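Local coordinates for protein collagen adhesin (Enterococcus faecalis, PDB 2OKM) that probably binds collagen, forming the collagen-binding subdomain of a surface adhesin held in the bacterial cell wall, at residues P5-V10 and N122-N127; N18-F23 and S108-A113; Q47-E52 and V104-T109. One frame throughout, in Å; residues are numbered along the deposited sequence.

Contact 1. Residues P5-V10 and N122-N127; sequences PFFYKV and NSYDIN. With SO4 (sulfate ion), chain B.
Phe7 drives the edge of its ring into the face of Tyr124 in a T-shaped stack, the two planes standing at 78°. Phe7 CE1 sits 3.4 Å above the Tyr124 plane, over the ring centre. Tyr124 takes up this pose with CG between its own backbone N and carbonyl carbon (chi1 66°). Ile126, two residues after Tyr124, also meets Phe7, setting CD1 3.6 Å from Phe7 CG. Strand 7-10 belongs to one antiparallel sheet and strand 122-127 to another; with axes 8.8 Å apart, they run nearly antiparallel without backbone pairing, as in the layered sheets of a beta sandwich. Lys9 passes Tyr124 in the opposite sense, its CD 3.8 Å from Tyr124 CD2. The lysine NZ is hydrogen-bonded to Tyr106 OH, while Asn122 ND2 is held by Asp41; the modelled overlap between the ends of Lys9 and Asn122 is doubtful. A water links the Tyr124 hydroxyl to the backbone of Lys9, accepting from Lys9 N at 3.0 Å and lying 2.9 Å from Tyr124 OH. At the outer end, Phe6 N donates to O4 of a sulfate, probably from the crystallisation liquor, over 2.8 Å.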
loop_
_atom_site.group_PDB
_atom_site.type_symbol
_atom_site.label_atom_id
_atom_site.label_comp_id
_atom_site.label_asym_id
_atom_site.label_seq_id
_atom_site.Cartn_x
_atom_site.Cartn_y
_atom_site.Cartn_z
ATOM N N PRO A 5 2.421 -13.312 1.822
ATOM C CA PRO A 5 1.004 -13.268 2.184
ATOM C C PRO A 5 0.329 -12.500 1.051
ATOM O O PRO A 5 1.018 -11.878 0.238
ATOM C CB PRO A 5 0.998 -12.483 3.494
ATOM C CG PRO A 5 2.214 -11.616 3.386
ATOM C CD PRO A 5 3.241 -12.531 2.763
ATOM N N PHE A 6 -0.996 -12.547 0.977
ATOM C CA PHE A 6 -1.686 -11.813 -0.072
ATOM C C PHE A 6 -1.369 -10.334 0.091
ATOM O O PHE A 6 -1.266 -9.597 -0.887
ATOM C CB PHE A 6 -3.196 -12.004 0.014
ATOM C CG PHE A 6 -3.944 -11.269 -1.055
ATOM C CD1 PHE A 6 -3.995 -11.767 -2.351
ATOM C CD2 PHE A 6 -4.536 -10.041 -0.783
ATOM C CE1 PHE A 6 -4.628 -11.050 -3.366
ATOM C CE2 PHE A 6 -5.170 -9.316 -1.791
ATOM C CZ PHE A 6 -5.215 -9.822 -3.083
ATOM N N PHE A 7 -1.232 -9.901 1.340
ATOM C CA PHE A 7 -0.913 -8.510 1.606
ATOM C C PHE A 7 -0.083 -8.299 2.854
ATOM O O PHE A 7 -0.299 -8.934 3.886
ATOM C CB PHE A 7 -2.186 -7.664 1.732
ATOM C CG PHE A 7 -1.911 -6.219 2.066
ATOM C CD1 PHE A 7 -1.891 -5.782 3.386
ATOM C CD2 PHE A 7 -1.604 -5.314 1.057
ATOM C CE1 PHE A 7 -1.561 -4.460 3.698
ATOM C CE2 PHE A 7 -1.273 -3.994 1.354
ATOM C CZ PHE A 7 -1.252 -3.566 2.677
ATOM N N TYR A 8 0.887 -7.404 2.740
ATOM C CA TYR A 8 1.701 -7.043 3.877
ATOM C C TYR A 8 2.258 -5.655 3.663
ATOM O O TYR A 8 2.373 -5.171 2.531
ATOM C CB TYR A 8 2.822 -8.059 4.150
ATOM C CG TYR A 8 3.986 -8.061 3.195
ATOM C CD1 TYR A 8 3.945 -8.798 2.015
ATOM C CD2 TYR A 8 5.162 -7.373 3.505
ATOM C CE1 TYR A 8 5.048 -8.858 1.170
ATOM C CE2 TYR A 8 6.267 -7.428 2.667
ATOM C CZ TYR A 8 6.204 -8.174 1.505
ATOM O OH TYR A 8 7.304 -8.245 0.686
ATOM N N LYS A 9 2.597 -5.018 4.771
ATOM C CA LYS A 9 3.107 -3.672 4.737
ATOM C C LYS A 9 4.343 -3.518 5.609
ATOM O O LYS A 9 4.380 -4.009 6.743
ATOM C CB LYS A 9 1.999 -2.756 5.221
ATOM C CG LYS A 9 2.389 -1.345 5.367
ATOM C CD LYS A 9 1.207 -0.621 5.901
ATOM C CE LYS A 9 1.697 0.586 6.547
ATOM N NZ LYS A 9 2.342 1.467 5.552
ATOM N N VAL A 10 5.356 -2.853 5.063
ATOM C CA VAL A 10 6.594 -2.594 5.790
ATOM C C VAL A 10 7.108 -1.214 5.421
ATOM O O VAL A 10 6.622 -0.580 4.487
ATOM C CB VAL A 10 7.701 -3.620 5.448
ATOM C CG1 VAL A 10 7.327 -4.981 5.990
ATOM C CG2 VAL A 10 7.909 -3.682 3.935
ATOM N N ASN A 122 1.947 2.385 11.055
ATOM C CA ASN A 122 0.922 2.587 10.046
ATOM C C ASN A 122 -0.009 1.399 10.200
ATOM O O ASN A 122 0.447 0.261 10.279
ATOM C CB ASN A 122 1.492 2.608 8.632
ATOM C CG ASN A 122 0.435 2.981 7.599
ATOM O OD1 ASN A 122 0.495 2.580 6.438
ATOM N ND2 ASN A 122 -0.540 3.753 8.027
ATOM N N SER A 123 -1.307 1.668 10.254
ATOM C CA SER A 123 -2.298 0.620 10.426
ATOM C C SER A 123 -3.169 0.511 9.179
ATOM O O SER A 123 -3.349 1.480 8.441
ATOM C CB SER A 123 -3.167 0.923 11.649
ATOM O OG SER A 123 -2.376 0.999 12.819
ATOM N N TYR A 124 -3.700 -0.681 8.945
ATOM C CA TYR A 124 -4.536 -0.902 7.784
ATOM C C TYR A 124 -5.613 -1.942 8.032
ATOM O O TYR A 124 -5.525 -2.741 8.960
ATOM C CB TYR A 124 -3.668 -1.323 6.585
ATOM C CG TYR A 124 -3.003 -2.677 6.755
ATOM C CD1 TYR A 124 -3.719 -3.855 6.547
ATOM C CD2 TYR A 124 -1.670 -2.780 7.153
ATOM C CE1 TYR A 124 -3.124 -5.108 6.734
ATOM C CE2 TYR A 124 -1.068 -4.028 7.345
ATOM C CZ TYR A 124 -1.800 -5.183 7.135
ATOM O OH TYR A 124 -1.221 -6.418 7.351
ATOM N N ASP A 125 -6.633 -1.894 7.186
ATOM C CA ASP A 125 -7.746 -2.834 7.209
ATOM C C ASP A 125 -7.916 -3.134 5.728
ATOM O O ASP A 125 -8.174 -2.233 4.938
ATOM C CB ASP A 125 -9.007 -2.177 7.754
ATOM C CG ASP A 125 -10.212 -3.104 7.715
ATOM O OD1 ASP A 125 -11.342 -2.592 7.528
ATOM O OD2 ASP A 125 -10.046 -4.335 7.893
ATOM N N ILE A 126 -7.740 -4.389 5.341
ATOM C CA ILE A 126 -7.874 -4.731 3.932
ATOM C C ILE A 126 -8.930 -5.799 3.712
ATOM O O ILE A 126 -9.036 -6.751 4.480
ATOM C CB ILE A 126 -6.528 -5.212 3.335
ATOM C CG1 ILE A 126 -6.683 -5.454 1.832
ATOM C CG2 ILE A 126 -6.060 -6.479 4.037
ATOM C CD1 ILE A 126 -5.389 -5.855 1.146
ATOM N N ASN A 127 -9.725 -5.611 2.662
ATOM C CA ASN A 127 -10.780 -6.544 2.282
ATOM C C ASN A 127 -10.465 -7.072 0.888
ATOM O O ASN A 127 -10.137 -6.298 -0.009
ATOM C CB ASN A 127 -12.137 -5.829 2.253
ATOM C CG ASN A 127 -12.703 -5.589 3.640
ATOM O OD1 ASN A 127 -13.095 -6.532 4.335
ATOM N ND2 ASN A 127 -12.743 -4.326 4.055
HETATM S S SO4 B . -1.848 -15.078 3.862
HETATM O O1 SO4 B . -0.523 -15.689 3.646
HETATM O O2 SO4 B . -2.844 -16.121 4.171
HETATM O O3 SO4 B . -1.762 -14.126 4.985
HETATM O O4 SO4 B . -2.263 -14.359 2.647
HETATM O O HOH W 1 1.655 -6.446 7.183
#

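Contact 2. Residues N18-F23 and S108-A113; sequences NQVRWF and STITEA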
loop_
_atom_site.group_PDB
_atom_site.type_symbol
_atom_site.label_atom_id
_atom_site.label_comp_id
_atom_site.label_asym_id
_atom_site.label_seq_id
_atom_site.Cartn_x
_atom_site.Cartn_y
_atom_site.Cartn_z
ATOM N N ASN A 18 14.762 12.597 7.392
ATOM C CA ASN A 18 13.485 12.928 8.011
ATOM C C ASN A 18 12.258 12.446 7.237
ATOM O O ASN A 18 11.242 13.132 7.181
ATOM C CB ASN A 18 13.398 14.439 8.246
ATOM C CG ASN A 18 14.411 14.929 9.269
ATOM O OD1 ASN A 18 14.531 16.127 9.518
ATOM N ND2 ASN A 18 15.145 13.995 9.869
ATOM N N GLN A 19 12.359 11.267 6.639
ATOM C CA GLN A 19 11.240 10.689 5.906
ATOM C C GLN A 19 11.146 9.199 6.182
ATOM O O GLN A 19 12.153 8.538 6.436
ATOM C CB GLN A 19 11.385 10.897 4.390
ATOM C CG GLN A 19 10.838 12.219 3.870
ATOM C CD GLN A 19 10.759 12.266 2.352
ATOM O OE1 GLN A 19 10.189 13.191 1.777
ATOM N NE2 GLN A 19 11.334 11.266 1.696
ATOM N N VAL A 20 9.925 8.681 6.152
ATOM C CA VAL A 20 9.706 7.258 6.343
ATOM C C VAL A 20 9.243 6.745 4.988
ATOM O O VAL A 20 8.373 7.351 4.359
ATOM C CB VAL A 20 8.598 6.965 7.377
ATOM C CG1 VAL A 20 8.368 5.464 7.471
ATOM C CG2 VAL A 20 8.991 7.517 8.739
ATOM N N ARG A 21 9.852 5.657 4.521
ATOM C CA ARG A 21 9.457 5.063 3.248
ATOM C C ARG A 21 8.533 3.898 3.574
ATOM O O ARG A 21 8.897 3.006 4.341
ATOM C CB ARG A 21 10.671 4.543 2.471
ATOM C CG ARG A 21 11.741 5.579 2.166
ATOM C CD ARG A 21 12.633 5.081 1.030
ATOM N NE ARG A 21 13.113 3.720 1.267
ATOM C CZ ARG A 21 13.582 2.916 0.316
ATOM N NH1 ARG A 21 13.636 3.332 -0.942
ATOM N NH2 ARG A 21 13.996 1.692 0.621
ATOM N N TRP A 22 7.332 3.913 3.003
ATOM C CA TRP A 22 6.361 2.856 3.250
ATOM C C TRP A 22 6.114 2.025 2.000
ATOM O O TRP A 22 6.286 2.505 0.876
ATOM C CB TRP A 22 5.032 3.451 3.742
ATOM C CG TRP A 22 5.077 3.988 5.151
ATOM C CD1 TRP A 22 5.087 5.303 5.531
ATOM C CD2 TRP A 22 5.130 3.222 6.361
ATOM N NE1 TRP A 22 5.140 5.400 6.901
ATOM C CE2 TRP A 22 5.165 4.136 7.438
ATOM C CE3 TRP A 22 5.143 1.846 6.643
ATOM C CZ2 TRP A 22 5.225 3.725 8.777
ATOM C CZ3 TRP A 22 5.201 1.434 7.977
ATOM C CH2 TRP A 22 5.237 2.374 9.026
ATOM N N PHE A 23 5.727 0.771 2.208
ATOM C CA PHE A 23 5.462 -0.138 1.100
ATOM C C PHE A 23 4.205 -0.963 1.339
ATOM O O PHE A 23 4.062 -1.600 2.387
ATOM C CB PHE A 23 6.628 -1.119 0.912
ATOM C CG PHE A 23 7.973 -0.463 0.733
ATOM C CD1 PHE A 23 8.656 0.071 1.818
ATOM C CD2 PHE A 23 8.568 -0.408 -0.525
ATOM C CE1 PHE A 23 9.917 0.652 1.657
ATOM C CE2 PHE A 23 9.830 0.170 -0.698
ATOM C CZ PHE A 23 10.503 0.699 0.397
ATOM N N SER A 108 6.319 9.564 4.018
ATOM C CA SER A 108 5.700 10.456 4.972
ATOM C C SER A 108 6.847 11.243 5.555
ATOM O O SER A 108 7.954 10.725 5.700
ATOM C CB SER A 108 4.972 9.681 6.062
ATOM O OG SER A 108 3.803 9.095 5.524
ATOM N N THR A 109 6.590 12.508 5.851
ATOM C CA THR A 109 7.603 13.368 6.434
ATOM C C THR A 109 7.556 13.184 7.943
ATOM O O THR A 109 6.476 13.137 8.534
ATOM C CB THR A 109 7.331 14.848 6.095
ATOM O OG1 THR A 109 7.423 15.036 4.677
ATOM C CG2 THR A 109 8.337 15.751 6.795
ATOM N N ILE A 110 8.727 13.062 8.556
ATOM C CA ILE A 110 8.816 12.894 9.998
ATOM C C ILE A 110 8.754 14.273 10.645
ATOM O O ILE A 110 9.533 15.160 10.306
ATOM C CB ILE A 110 10.138 12.206 10.387
ATOM C CG1 ILE A 110 10.189 10.805 9.769
ATOM C CG2 ILE A 110 10.260 12.138 11.902
ATOM C CD1 ILE A 110 11.516 10.086 9.956
ATOM N N THR A 111 7.812 14.449 11.565
ATOM C CA THR A 111 7.645 15.723 12.256
ATOM C C THR A 111 8.625 15.845 13.420
ATOM O O THR A 111 9.328 14.890 13.758
ATOM C CB THR A 111 6.219 15.859 12.824
ATOM O OG1 THR A 111 6.010 14.848 13.819
ATOM C CG2 THR A 111 5.183 15.707 11.716
ATOM N N GLU A 112 8.676 17.027 14.027
ATOM C CA GLU A 112 9.554 17.251 15.171
ATOM C C GLU A 112 9.218 16.245 16.270
ATOM O O GLU A 112 10.109 15.630 16.854
ATOM C CB GLU A 112 9.386 18.682 15.692
ATOM C CG GLU A 112 10.101 18.994 17.008
ATOM C CD GLU A 112 11.598 18.732 16.963
ATOM O OE1 GLU A 112 12.199 18.856 15.875
ATOM O OE2 GLU A 112 12.179 18.415 18.026
ATOM N N ALA A 113 7.928 16.071 16.546
ATOM C CA ALA A 113 7.509 15.124 17.572
ATOM C C ALA A 113 7.888 13.709 17.145
ATOM O O ALA A 113 8.314 12.897 17.962
ATOM C CB ALA A 113 6.000 15.223 17.798
HETATM O O HOH W 2 9.582 15.527 3.308
#
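Val20 and Ser108 exchange two backbone hydrogen bonds as an antiparallel hydrogen-bonded pair: Val20 N reaches Ser108 O at 2.9 Å, and Ser108 N reaches Val20 O at 3.0 Å. Two residues beyond Ser108, and two before Val20, Ile110 N donates to Asn18 O over 2.9 Å; this bond is nearly straight at the hydrogen (174°). Between these bonds Gln19 and Thr109 form a non-hydrogen-bonded pair, and Gln19 CA approaches Ser108 O in a CA-H...O contact of 3.3 Å. Strands 19-26 and 101-110 are thereby joined as neighbours in one sheet. On the face of Gln19 and Thr109, a water donates to Gln19 OE1 at 2.9 Å and lies 2.6 Å from Thr109 OG1, an oxygen that also receives a hydrogen bond from Asn50. On the face of Val20 and Ser108 the packing is between Val20 and Ile110. Val20 CG2 meets Ile110 CG1 at 3.6 Å, the two side chains crossing at about a right angle, and Val20 CG1 lies above one face of the Trp22 ring, offset toward its rim. Ser108 OG comes to the edge of the same indole but bonds to Gln43. The sheet is thus two-sided here: main-chain bonds fix the register, water links polar groups on one face, and the other is turned toward strand 119-128, where Val20 and Ile110 meet Phe120.

Contact 3. Residues Q47-E52 and V104-T109; sequences QQLNKE and VRYTST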
loop_
_atom_site.group_PDB
_atom_site.type_symbol
_atom_site.label_atom_id
_atom_site.label_comp_id
_atom_site.label_asym_id
_atom_site.label_seq_id
_atom_site.Cartn_x
_atom_site.Cartn_y
_atom_site.Cartn_z
ATOM N N GLN A 47 4.132 11.641 11.859
ATOM C CA GLN A 47 4.321 11.608 10.414
ATOM C C GLN A 47 3.275 12.426 9.675
ATOM O O GLN A 47 2.144 12.575 10.135
ATOM C CB GLN A 47 4.213 10.168 9.908
ATOM C CG GLN A 47 5.071 9.157 10.639
ATOM C CD GLN A 47 4.688 7.730 10.294
ATOM O OE1 GLN A 47 4.913 7.269 9.175
ATOM N NE2 GLN A 47 4.092 7.028 11.255
ATOM N N GLN A 48 3.670 12.942 8.519
ATOM C CA GLN A 48 2.778 13.698 7.658
ATOM C C GLN A 48 2.872 13.063 6.282
ATOM O O GLN A 48 3.907 13.122 5.622
ATOM C CB GLN A 48 3.180 15.171 7.603
ATOM C CG GLN A 48 2.727 15.931 8.836
ATOM C CD GLN A 48 1.210 15.946 8.980
ATOM O OE1 GLN A 48 0.681 16.031 10.089
ATOM N NE2 GLN A 48 0.505 15.871 7.853
ATOM N N LEU A 49 1.780 12.434 5.871
ATOM C CA LEU A 49 1.716 11.757 4.585
ATOM C C LEU A 49 2.021 12.674 3.403
ATOM O O LEU A 49 1.477 13.772 3.303
ATOM C CB LEU A 49 0.329 11.142 4.410
ATOM C CG LEU A 49 0.043 10.426 3.092
ATOM C CD1 LEU A 49 0.955 9.211 2.957
ATOM C CD2 LEU A 49 -1.417 9.994 3.064
ATOM N N ASN A 50 2.904 12.217 2.516
ATOM C CA ASN A 50 3.260 12.975 1.320
ATOM C C ASN A 50 2.309 12.468 0.230
ATOM O O ASN A 50 2.604 11.497 -0.468
ATOM C CB ASN A 50 4.723 12.699 0.946
ATOM C CG ASN A 50 5.702 13.160 2.021
ATOM O OD1 ASN A 50 6.833 12.672 2.106
ATOM N ND2 ASN A 50 5.275 14.114 2.838
ATOM N N LYS A 51 1.160 13.125 0.099
ATOM C CA LYS A 51 0.139 12.713 -0.863
ATOM C C LYS A 51 0.538 12.670 -2.329
ATOM O O LYS A 51 -0.142 12.035 -3.134
ATOM C CB LYS A 51 -1.105 13.593 -0.714
ATOM C CG LYS A 51 -1.780 13.470 0.629
ATOM C CD LYS A 51 -3.049 14.295 0.662
ATOM C CE LYS A 51 -3.727 14.212 2.009
ATOM N NZ LYS A 51 -4.986 15.008 2.001
ATOM N N GLU A 52 1.627 13.339 -2.688
ATOM C CA GLU A 52 2.071 13.349 -4.079
ATOM C C GLU A 52 3.236 12.392 -4.321
ATOM O O GLU A 52 3.827 12.393 -5.399
ATOM C CB GLU A 52 2.495 14.763 -4.481
ATOM C CG GLU A 52 1.426 15.824 -4.255
ATOM C CD GLU A 52 1.903 17.219 -4.612
ATOM O OE1 GLU A 52 2.906 17.679 -4.026
ATOM O OE2 GLU A 52 1.273 17.859 -5.479
ATOM N N VAL A 104 3.118 -0.635 -3.765
ATOM C CA VAL A 104 2.825 0.786 -3.679
ATOM C C VAL A 104 3.848 1.431 -2.773
ATOM O O VAL A 104 3.991 1.047 -1.614
ATOM C CB VAL A 104 1.413 1.039 -3.097
ATOM C CG1 VAL A 104 1.063 2.520 -3.193
ATOM C CG2 VAL A 104 0.386 0.200 -3.845
ATOM N N ARG A 105 4.568 2.403 -3.316
ATOM C CA ARG A 105 5.577 3.117 -2.556
ATOM C C ARG A 105 5.113 4.542 -2.299
ATOM O O ARG A 105 4.596 5.203 -3.193
ATOM C CB ARG A 105 6.901 3.168 -3.330
ATOM C CG ARG A 105 7.637 1.834 -3.462
ATOM C CD ARG A 105 8.924 2.019 -4.262
ATOM N NE ARG A 105 9.774 0.827 -4.249
ATOM C CZ ARG A 105 9.541 -0.276 -4.955
ATOM N NH1 ARG A 105 8.482 -0.356 -5.749
ATOM N NH2 ARG A 105 10.371 -1.309 -4.860
ATOM N N TYR A 106 5.282 5.004 -1.066
ATOM C CA TYR A 106 4.947 6.376 -0.718
ATOM C C TYR A 106 5.742 6.743 0.516
ATOM O O TYR A 106 6.228 5.869 1.236
ATOM C CB TYR A 106 3.437 6.550 -0.478
ATOM C CG TYR A 106 2.883 5.858 0.746
ATOM C CD1 TYR A 106 2.861 6.497 1.990
ATOM C CD2 TYR A 106 2.363 4.564 0.659
ATOM C CE1 TYR A 106 2.330 5.865 3.113
ATOM C CE2 TYR A 106 1.833 3.923 1.774
ATOM C CZ TYR A 106 1.818 4.578 2.997
ATOM O OH TYR A 106 1.297 3.947 4.102
ATOM N N THR A 107 5.889 8.039 0.758
ATOM C CA THR A 107 6.642 8.485 1.915
ATOM C C THR A 107 5.822 9.386 2.806
ATOM O O THR A 107 4.768 9.888 2.419
ATOM C CB THR A 107 7.890 9.286 1.506
ATOM O OG1 THR A 107 7.505 10.357 0.635
ATOM C CG2 THR A 107 8.895 8.390 0.803
ATOM N N SER A 108 6.319 9.564 4.018
ATOM C CA SER A 108 5.700 10.456 4.972
ATOM C C SER A 108 6.847 11.243 5.555
ATOM O O SER A 108 7.954 10.725 5.700
ATOM C CB SER A 108 4.972 9.681 6.062
ATOM O OG SER A 108 3.803 9.095 5.524
ATOM N N THR A 109 6.590 12.508 5.851
ATOM C CA THR A 109 7.603 13.368 6.434
ATOM C C THR A 109 7.556 13.184 7.943
ATOM O O THR A 109 6.476 13.137 8.534
ATOM C CB THR A 109 7.331 14.848 6.095
ATOM O OG1 THR A 109 7.423 15.036 4.677
ATOM C CG2 THR A 109 8.337 15.751 6.795
#
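Gln47 begins a short antiparallel ladder within the beta-sandwich fold of the collagen-binding domain: strand 47-49 pairs with the last residues of strand 101-110, which also pairs with strand 19-26. Gln47 CA makes a CA-H...O contact of 3.2 Å with Thr109 O, and its CB packs beside Ser108 CB. The polar end of Gln47 turns to other strands, OE1 accepting from Trp22 NE1 and NE2 donating to Glu121 O. Gln48 forms a hydrogen-bonded pair with Thr109: Gln48 N donates to Thr109 O, and Thr109 N returns a bond of 2.8 Å to Gln48 O. Leu49 follows as a non-hydrogen-bonded partner of Ser108. Its side chain crosses that of Tyr106 at about a right angle; chi1 of 178° sets CG anti to the backbone N, and chi2 of 64° turns Leu49 CD1 to 3.5 Å from Tyr106 CD1. Phe82 also touches Leu49, and Phe54 stacks on Tyr106. At Asn50 the contact passes from backbone ladder to side-chain chemistry. Asn50 N still donates to Thr107 O at 3.0 Å, but the carboxamide goes further and bridges two threonines two residues apart on the same strand. Its opposite ends play opposite roles, which fixes the orientation of the amide. Thr107 OG1 donates to Asn50 OD1 over 2.8 Å, in the carbonyl plane and on a lone pair. Asn50 ND2 in turn gives a hydrogen to Thr109 OG1 at 3.0 Å, with an N-H...O angle of 166° and the hydroxyl oxygen almost exactly in the plane of the amide.

Contact 1 lies deepest, with every touching residue buried, and joins the two sheets through aromatic and aliphatic side chains. Contacts 2 and 3 are partly buried and work within one sheet through main-chain bonds. Their centres are only about 7 Å apart, and both use Ser108 and Thr109 of strand 101-110, which is paired with strand 19-26 in contact 2 and with strand 47-49 in contact 3. Threonine, glutamine and asparagine groups supplement their backbone ladders. Contact 1 meets contact 2 where Val10 O and Phe23 N probably bond between neighbouring strands.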